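Local coordinates for DUF3218 domain-containing protein (Pseudomonas aeruginosa, PDB 2IGS) that is of unknown function but belongs to the DUF3218 family of the lysozyme clan, so a distant relation to lysozyme-like enzymes is possible, at residues Glu35-Glu40 with Ser101-Leu106; Met167-Asp172 with Leu210-Ala215. All coordinates share one frame; numbering follows the deposited sequence. Where two conformers were deposited one is given.

Contact 1. Residues Glu35-Glu40 with Ser101-Leu106; sequences EAQTIE and SMAQNL
Q37 lies against the backbone of segment 101-106 of helix 87-113 with the aliphatic part of its side chain. Its CB is 3.8 Å from A103 CA and 4.0 Å from A103 CB. CG is anti to the carbonyl carbon, beside the backbone N. The chain then bends at chi2 (97°), which keeps the amide end near the same alanine: Q37 NE2 comes 4.1 Å from A103 CB. No hydrogen bond joins the two segments. The amide NE2 is instead bonded to D107 OD2, on the same helix as A103.

L106 reaches back from the other helix with one branch. Its CD1 stands 3.8 Å from the carbonyl O of Q37. The same methyl meets the side of E40, 3.8 Å from E40 OE1, and the two side chains cross obliquely. E40 has CG anti to the backbone N (chi1 -173°) and is extended beyond it. L106 CD1 lies along the chain of E40 up to OE1, while the carboxylate takes its polar partners outside the two segments: OE1 forms a salt bridge with K110 NZ and OE2 a hydrogen bond with Y117 OH. These two bonds probably favour the charged form.

One residue before A103, and about a turn before L106, the selenomethionine M102 puts its methyl CE 4.2 Å from T38 CG2. T38 OG1 is turned to its own helix start, where it bonds to P34 O.

Segment 35-40 opens helix 35-48 and crosses 101-106 almost at right angles, at 82°, with axes 8.9 Å apart. At A103 the backbones come close, Q37 CA to A103 CA being 5.3 Å. This is a near-perpendicular helix crossing over a small residue, inside a mainly helical fold consistent with the lysozyme clan.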
ATOM      1  N   GLU F  35       4.993   2.757 -47.425  0.70 19.69           N
ATOM      2  CA  GLU F  35       3.621   2.293 -47.650  0.70 19.71           C
ATOM      3  C   GLU F  35       2.954   1.678 -46.413  0.70 19.52           C
ATOM      4  O   GLU F  35       1.780   1.945 -46.170  0.70 19.54           O
ATOM      5  CB  GLU F  35       3.503   1.350 -48.854  0.70 19.83           C
ATOM      6  CG  GLU F  35       2.058   1.095 -49.259  0.70 20.28           C
ATOM      7  CD  GLU F  35       1.891   0.562 -50.664  0.70 22.23           C
ATOM      8  OE1 GLU F  35       2.632  -0.361 -51.043  0.70 22.85           O
ATOM      9  OE2 GLU F  35       0.997   1.064 -51.391  0.70 24.28           O
ATOM     10  N   ALA F  36       3.684   0.853 -45.660  1.00 19.19           N
ATOM     11  CA  ALA F  36       3.104   0.203 -44.477  1.00 19.04           C
ATOM     12  C   ALA F  36       2.606   1.195 -43.439  1.00 19.14           C
ATOM     13  O   ALA F  36       1.471   1.085 -42.993  1.00 18.54           O
ATOM     14  CB  ALA F  36       4.089  -0.804 -43.847  1.00 19.06           C
ATOM     15  N   GLN F  37       3.457   2.162 -43.083  1.00 19.20           N
ATOM     16  CA  GLN F  37       3.117   3.215 -42.129  1.00 19.70           C
ATOM     17  C   GLN F  37       1.987   4.130 -42.607  1.00 19.81           C
ATOM     18  O   GLN F  37       1.151   4.558 -41.807  1.00 19.28           O
ATOM     19  CB  GLN F  37       4.346   4.057 -41.756  1.00 19.58           C
ATOM     20  CG  GLN F  37       5.475   3.274 -41.081  1.00 20.61           C
ATOM     21  CD  GLN F  37       6.572   2.838 -42.045  1.00 21.77           C
ATOM     22  OE1 GLN F  37       6.300   2.412 -43.170  1.00 21.41           O
ATOM     23  NE2 GLN F  37       7.821   2.934 -41.596  1.00 22.59           N
ATOM     24  N   THR F  38       1.961   4.409 -43.905  1.00 20.08           N
ATOM     25  CA  THR F  38       0.941   5.285 -44.502  1.00 20.58           C
ATOM     26  C   THR F  38      -0.469   4.657 -44.486  1.00 20.79           C
ATOM     27  O   THR F  38      -1.430   5.319 -44.077  1.00 20.64           O
ATOM     28  CB  THR F  38       1.338   5.713 -45.928  1.00 20.58           C
ATOM     29  OG1 THR F  38       2.615   6.362 -45.883  1.00 21.75           O
ATOM     30  CG2 THR F  38       0.327   6.675 -46.499  1.00 19.93           C
ATOM     31  N   ILE F  39      -0.579   3.394 -44.915  1.00 20.29           N
ATOM     32  CA  ILE F  39      -1.849   2.658 -44.809  1.00 20.21           C
ATOM     33  C   ILE F  39      -2.316   2.592 -43.342  1.00 20.21           C
ATOM     34  O   ILE F  39      -3.477   2.913 -43.042  1.00 19.71           O
ATOM     35  CB  ILE F  39      -1.780   1.206 -45.407  1.00 20.53           C
ATOM     36  CG1 ILE F  39      -1.368   1.210 -46.887  1.00 20.34           C
ATOM     37  CG2 ILE F  39      -3.125   0.512 -45.257  1.00 21.17           C
ATOM     38  CD1 ILE F  39      -0.616  -0.062 -47.349  1.00 20.18           C
ATOM     39  N   GLU F  40      -1.405   2.185 -42.446  1.00 19.52           N
ATOM     40  CA  GLU F  40      -1.713   2.031 -41.030  1.00 19.33           C
ATOM     41  C   GLU F  40      -2.163   3.339 -40.367  1.00 18.34           C
ATOM     42  O   GLU F  40      -3.143   3.353 -39.631  1.00 18.94           O
ATOM     43  CB  GLU F  40      -0.534   1.410 -40.256  1.00 19.13           C
ATOM     44  CG  GLU F  40      -0.904   1.101 -38.815  1.00 20.29           C
ATOM     45  CD  GLU F  40       0.185   0.408 -38.023  1.00 20.20           C
ATOM     46  OE1 GLU F  40       1.231   0.075 -38.602  1.00 20.82           O
ATOM     47  OE2 GLU F  40      -0.002   0.225 -36.798  1.00 19.77           O
ATOM     48  N   SER F 101       7.172  12.271 -42.134  1.00 29.58           N
ATOM     49  CA  SER F 101       6.924  12.618 -40.737  1.00 30.29           C
ATOM     50  C   SER F 101       5.944  11.646 -40.085  1.00 29.99           C
ATOM     51  O   SER F 101       6.176  11.195 -38.962  1.00 30.55           O
ATOM     52  CB  SER F 101       6.469  14.087 -40.590  1.00 30.81           C
ATOM     53  OG  SER F 101       5.109  14.228 -40.175  1.00 33.43           O
HETATM   54  N   MSE F 102       4.869  11.298 -40.798  1.00 29.15           N
HETATM   55  CA  MSE F 102       3.949  10.275 -40.325  1.00 28.36           C
HETATM   56  C   MSE F 102       4.605   8.936 -40.071  1.00 28.24           C
HETATM   57  O   MSE F 102       4.250   8.268 -39.110  1.00 29.02           O
HETATM   58  CB  MSE F 102       2.796  10.075 -41.289  1.00 28.51           C
HETATM   59  CG  MSE F 102       1.718  11.101 -41.144  1.00 27.53           C
HETATM   60 SE   MSE F 102      -0.003  10.465 -41.721  0.65 28.90          SE
HETATM   61  CE  MSE F 102       0.503   9.293 -43.182  1.00 26.11           C
ATOM     62  N   ALA F 103       5.550   8.542 -40.924  1.00 27.21           N
ATOM     63  CA  ALA F 103       6.210   7.251 -40.793  1.00 26.56           C
ATOM     64  C   ALA F 103       7.030   7.226 -39.510  1.00 26.19           C
ATOM     65  O   ALA F 103       6.924   6.296 -38.726  1.00 26.35           O
ATOM     66  CB  ALA F 103       7.096   6.976 -42.010  1.00 25.96           C
ATOM     67  N   GLN F 104       7.821   8.280 -39.301  1.00 26.22           N
ATOM     68  CA  GLN F 104       8.672   8.435 -38.125  1.00 26.23           C
ATOM     69  C   GLN F 104       7.859   8.547 -36.836  1.00 25.40           C
ATOM     70  O   GLN F 104       8.196   7.907 -35.830  1.00 25.24           O
ATOM     71  CB  GLN F 104       9.618   9.640 -38.290  1.00 26.41           C
ATOM     72  CG  GLN F 104      10.702   9.426 -39.363  1.00 27.40           C
ATOM     73  CD  GLN F 104      11.441  10.704 -39.778  1.00 28.24           C
ATOM     74  OE1 GLN F 104      10.960  11.825 -39.568  1.00 32.22           O
ATOM     75  NE2 GLN F 104      12.619  10.532 -40.388  1.00 28.15           N
ATOM     76  N   ASN F 105       6.788   9.336 -36.869  1.00 24.38           N
ATOM     77  CA  ASN F 105       5.958   9.520 -35.681  1.00 24.01           C
ATOM     78  C   ASN F 105       5.233   8.243 -35.262  1.00 24.33           C
ATOM     79  O   ASN F 105       5.259   7.869 -34.084  1.00 24.23           O
ATOM     80  CB  ASN F 105       5.043  10.746 -35.804  1.00 23.34           C
ATOM     81  CG  ASN F 105       5.838  12.071 -35.711  1.00 23.72           C
ATOM     82  OD1 ASN F 105       6.807  12.168 -34.946  1.00 22.01           O
ATOM     83  ND2 ASN F 105       5.445  13.079 -36.503  1.00 19.72           N
ATOM     84  N   LEU F 106       4.653   7.561 -36.247  1.00 24.36           N
ATOM     85  CA  LEU F 106       4.017   6.260 -36.063  1.00 24.96           C
ATOM     86  C   LEU F 106       4.942   5.187 -35.509  1.00 25.42           C
ATOM     87  O   LEU F 106       4.517   4.381 -34.654  1.00 26.45           O
ATOM     88  CB  LEU F 106       3.418   5.782 -37.380  1.00 25.16           C
ATOM     89  CG  LEU F 106       2.150   4.903 -37.446  1.00 26.62           C
ATOM     90  CD1 LEU F 106       2.363   3.644 -38.272  1.00 23.79           C
ATOM     91  CD2 LEU F 106       1.451   4.608 -36.104  1.00 24.79           C
TER

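Contact 2. Residues Met167-Asp172 with Leu210-Ala215; sequences MTLPED and LLAYFA
A212 has the most surface buried here, and its single methyl is met by the backbone and by a side chain. A212 CB is 3.4 Å from the carbonyl O of T168 and 3.6 Å from L169 CD1.

The selenomethionine M167 comes next. Its CG is anti to the carbonyl carbon (chi1 -78°) and lies 3.6 Å from A212 O. The chain bends at chi3, and its end turns out across the helix. M167 SE is 3.9 Å from Y213 CA, and M167 CE is 3.9 Å from Y213 CD1. The Y213 side chain lies beside that of M167 and points the same way; the methyl meets its ring obliquely.

One water joins the backbones. It accepts from T168 N at 3.0 Å and donates to A212 O at 2.6 Å. No direct hydrogen bond crosses the contact.

The loop thus runs over one side of helix 203-216 before P170, at the N-cap position, leads into helix 171-177. M167 also touches A216 of helix 203-216. Y213 rests on V154 and N155 of strand 154-155, while L211 and A215 pack on helix 87-113.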
HETATM    1  N   MSE F 167       7.889  18.648 -32.004  1.00 30.06           N
HETATM    2  CA  MSE F 167       7.047  17.831 -32.869  1.00 29.38           C
HETATM    3  C   MSE F 167       7.554  17.832 -34.310  1.00 28.43           C
HETATM    4  O   MSE F 167       7.915  18.872 -34.841  1.00 28.20           O
HETATM    5  CB  MSE F 167       5.607  18.324 -32.819  1.00 29.20           C
HETATM    6  CG  MSE F 167       4.882  17.867 -31.573  1.00 29.98           C
HETATM    7 SE   MSE F 167       3.190  18.760 -31.238  0.70 30.51          SE
HETATM    8  CE  MSE F 167       3.329  18.648 -29.327  1.00 32.64           C
ATOM      9  N   THR F 168       7.583  16.661 -34.935  1.00 27.53           N
ATOM     10  CA  THR F 168       7.927  16.548 -36.359  1.00 27.01           C
ATOM     11  C   THR F 168       6.647  16.665 -37.222  1.00 26.16           C
ATOM     12  O   THR F 168       5.788  15.766 -37.230  1.00 25.43           O
ATOM     13  CB  THR F 168       8.672  15.230 -36.642  1.00 26.70           C
ATOM     14  OG1 THR F 168       9.735  15.086 -35.701  1.00 28.47           O
ATOM     15  CG2 THR F 168       9.257  15.233 -38.033  1.00 27.65           C
ATOM     16  N   LEU F 169       6.544  17.781 -37.941  1.00 25.49           N
ATOM     17  CA  LEU F 169       5.308  18.190 -38.599  1.00 25.06           C
ATOM     18  C   LEU F 169       5.612  19.038 -39.838  1.00 24.09           C
ATOM     19  O   LEU F 169       6.448  19.949 -39.764  1.00 23.78           O
ATOM     20  CB  LEU F 169       4.485  18.993 -37.593  1.00 25.11           C
ATOM     21  CG  LEU F 169       2.960  19.037 -37.596  1.00 26.32           C
ATOM     22  CD1 LEU F 169       2.313  17.694 -37.856  1.00 27.20           C
ATOM     23  CD2 LEU F 169       2.520  19.588 -36.252  1.00 25.60           C
ATOM     24  N   PRO F 170       4.965  18.741 -40.990  1.00 23.27           N
ATOM     25  CA  PRO F 170       5.161  19.610 -42.161  1.00 23.09           C
ATOM     26  C   PRO F 170       4.770  21.055 -41.861  1.00 23.15           C
ATOM     27  O   PRO F 170       3.893  21.302 -41.011  1.00 23.17           O
ATOM     28  CB  PRO F 170       4.218  19.025 -43.225  1.00 22.70           C
ATOM     29  CG  PRO F 170       3.277  18.145 -42.485  1.00 23.78           C
ATOM     30  CD  PRO F 170       4.045  17.633 -41.290  1.00 23.55           C
ATOM     31  N   GLU F 171       5.436  21.978 -42.557  0.50 23.30           N
ATOM     32  CA  GLU F 171       5.273  23.428 -42.414  0.50 23.47           C
ATOM     33  C   GLU F 171       3.820  23.889 -42.281  0.50 23.73           C
ATOM     34  O   GLU F 171       3.474  24.611 -41.339  0.50 23.75           O
ATOM     35  CB  GLU F 171       5.923  24.155 -43.602  0.50 23.16           C
ATOM     36  CG  GLU F 171       7.447  24.194 -43.574  0.50 23.54           C
ATOM     37  CD  GLU F 171       8.068  24.757 -44.857  0.50 23.35           C
ATOM     38  OE1 GLU F 171       7.491  25.695 -45.453  0.50 22.35           O
ATOM     39  OE2 GLU F 171       9.141  24.257 -45.261  0.50 22.43           O
ATOM     40  N   ASP F 172       2.986  23.467 -43.228  1.00 23.85           N
ATOM     41  CA  ASP F 172       1.607  23.988 -43.366  1.00 24.08           C
ATOM     42  C   ASP F 172       0.675  23.628 -42.201  1.00 24.05           C
ATOM     43  O   ASP F 172      -0.189  24.419 -41.829  1.00 23.63           O
ATOM     44  CB  ASP F 172       0.993  23.559 -44.699  1.00 24.10           C
ATOM     45  CG  ASP F 172       1.603  24.288 -45.889  1.00 25.44           C
ATOM     46  OD1 ASP F 172       1.508  23.759 -47.016  1.00 26.01           O
ATOM     47  OD2 ASP F 172       2.169  25.392 -45.705  1.00 27.26           O
ATOM     48  N   LEU F 210      -2.084  14.285 -35.301  1.00 17.93           N
ATOM     49  CA  LEU F 210      -2.328  13.336 -34.214  1.00 18.32           C
ATOM     50  C   LEU F 210      -1.069  12.547 -33.845  1.00 18.43           C
ATOM     51  O   LEU F 210      -0.728  12.418 -32.675  1.00 18.54           O
ATOM     52  CB  LEU F 210      -3.465  12.360 -34.575  1.00 17.88           C
ATOM     53  CG  LEU F 210      -3.835  11.304 -33.522  1.00 17.76           C
ATOM     54  CD1 LEU F 210      -4.608  11.939 -32.352  1.00 16.07           C
ATOM     55  CD2 LEU F 210      -4.646  10.166 -34.129  1.00 18.05           C
ATOM     56  N   LEU F 211      -0.413  12.010 -34.861  1.00 18.55           N
ATOM     57  CA  LEU F 211       0.793  11.219 -34.679  1.00 18.72           C
ATOM     58  C   LEU F 211       1.980  12.077 -34.238  1.00 18.74           C
ATOM     59  O   LEU F 211       2.778  11.635 -33.436  1.00 18.44           O
ATOM     60  CB  LEU F 211       1.125  10.479 -35.985  1.00 18.83           C
ATOM     61  CG  LEU F 211       0.107   9.418 -36.413  1.00 17.91           C
ATOM     62  CD1 LEU F 211       0.484   8.793 -37.744  1.00 17.19           C
ATOM     63  CD2 LEU F 211      -0.084   8.363 -35.321  1.00 16.50           C
ATOM     64  N   ALA F 212       2.089  13.298 -34.754  1.00 18.47           N
ATOM     65  CA  ALA F 212       3.170  14.195 -34.334  1.00 19.06           C
ATOM     66  C   ALA F 212       3.135  14.504 -32.835  1.00 19.37           C
ATOM     67  O   ALA F 212       4.150  14.416 -32.141  1.00 19.93           O
ATOM     68  CB  ALA F 212       3.121  15.508 -35.144  1.00 18.57           C
ATOM     69  N   TYR F 213       1.958  14.914 -32.378  1.00 19.55           N
ATOM     70  CA  TYR F 213       1.644  15.193 -30.984  1.00 19.83           C
ATOM     71  C   TYR F 213       1.919  13.973 -30.116  1.00 20.58           C
ATOM     72  O   TYR F 213       2.733  14.027 -29.198  1.00 20.80           O
ATOM     73  CB  TYR F 213       0.174  15.586 -30.907  1.00 18.69           C
ATOM     74  CG  TYR F 213      -0.363  15.827 -29.513  1.00 18.48           C
ATOM     75  CD1 TYR F 213      -0.167  17.047 -28.874  1.00 16.37           C
ATOM     76  CD2 TYR F 213      -1.136  14.858 -28.862  1.00 17.84           C
ATOM     77  CE1 TYR F 213      -0.662  17.285 -27.594  1.00 18.41           C
ATOM     78  CE2 TYR F 213      -1.650  15.089 -27.568  1.00 16.89           C
ATOM     79  CZ  TYR F 213      -1.406  16.302 -26.945  1.00 17.29           C
ATOM     80  OH  TYR F 213      -1.893  16.560 -25.679  1.00 16.93           O
ATOM     81  N   PHE F 214       1.266  12.858 -30.430  1.00 21.12           N
ATOM     82  CA  PHE F 214       1.372  11.666 -29.590  1.00 21.96           C
ATOM     83  C   PHE F 214       2.729  10.993 -29.617  1.00 22.29           C
ATOM     84  O   PHE F 214       3.030  10.170 -28.764  1.00 22.50           O
ATOM     85  CB  PHE F 214       0.241  10.660 -29.883  1.00 22.25           C
ATOM     86  CG  PHE F 214      -0.998  10.919 -29.079  1.00 21.92           C
ATOM     87  CD1 PHE F 214      -1.019  10.658 -27.708  1.00 23.44           C
ATOM     88  CD2 PHE F 214      -2.118  11.468 -29.669  1.00 22.50           C
ATOM     89  CE1 PHE F 214      -2.154  10.920 -26.952  1.00 23.41           C
ATOM     90  CE2 PHE F 214      -3.255  11.728 -28.929  1.00 22.14           C
ATOM     91  CZ  PHE F 214      -3.280  11.443 -27.570  1.00 22.68           C
ATOM     92  N   ALA F 215       3.547  11.348 -30.598  1.00 22.39           N
ATOM     93  CA  ALA F 215       4.931  10.919 -30.614  1.00 22.74           C
ATOM     94  C   ALA F 215       5.770  11.774 -29.654  1.00 23.18           C
ATOM     95  O   ALA F 215       6.739  11.291 -29.078  1.00 23.24           O
ATOM     96  CB  ALA F 215       5.504  10.991 -32.044  1.00 21.54           C
TER
HETATM   97  O   HOH W   1       6.427  14.307 -33.408  1.00 22.19           O

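Overall arrangement
Contact 1 and contact 2 follow one another along the chain, and their centres are about 12 Å apart. Helix 87-113 joins them: segment 101-106 meets helix 35-48 in contact 1 and also touches both segments of contact 2. N105 ND2 makes a probable hydrogen bond to T168 O, at 2.8 Å. S101 OG bonds weakly to the same carbonyl. N105 also packs on helix 203-216, with ND2 3.3 Å from A212 CA and OD1 3.4 Å from A215 CB. The disulfide C27-C91 links helix 87-113 to helix 12-27, on which T38 and I39 pack. With the function unknown, neither contact can be assigned to an active site.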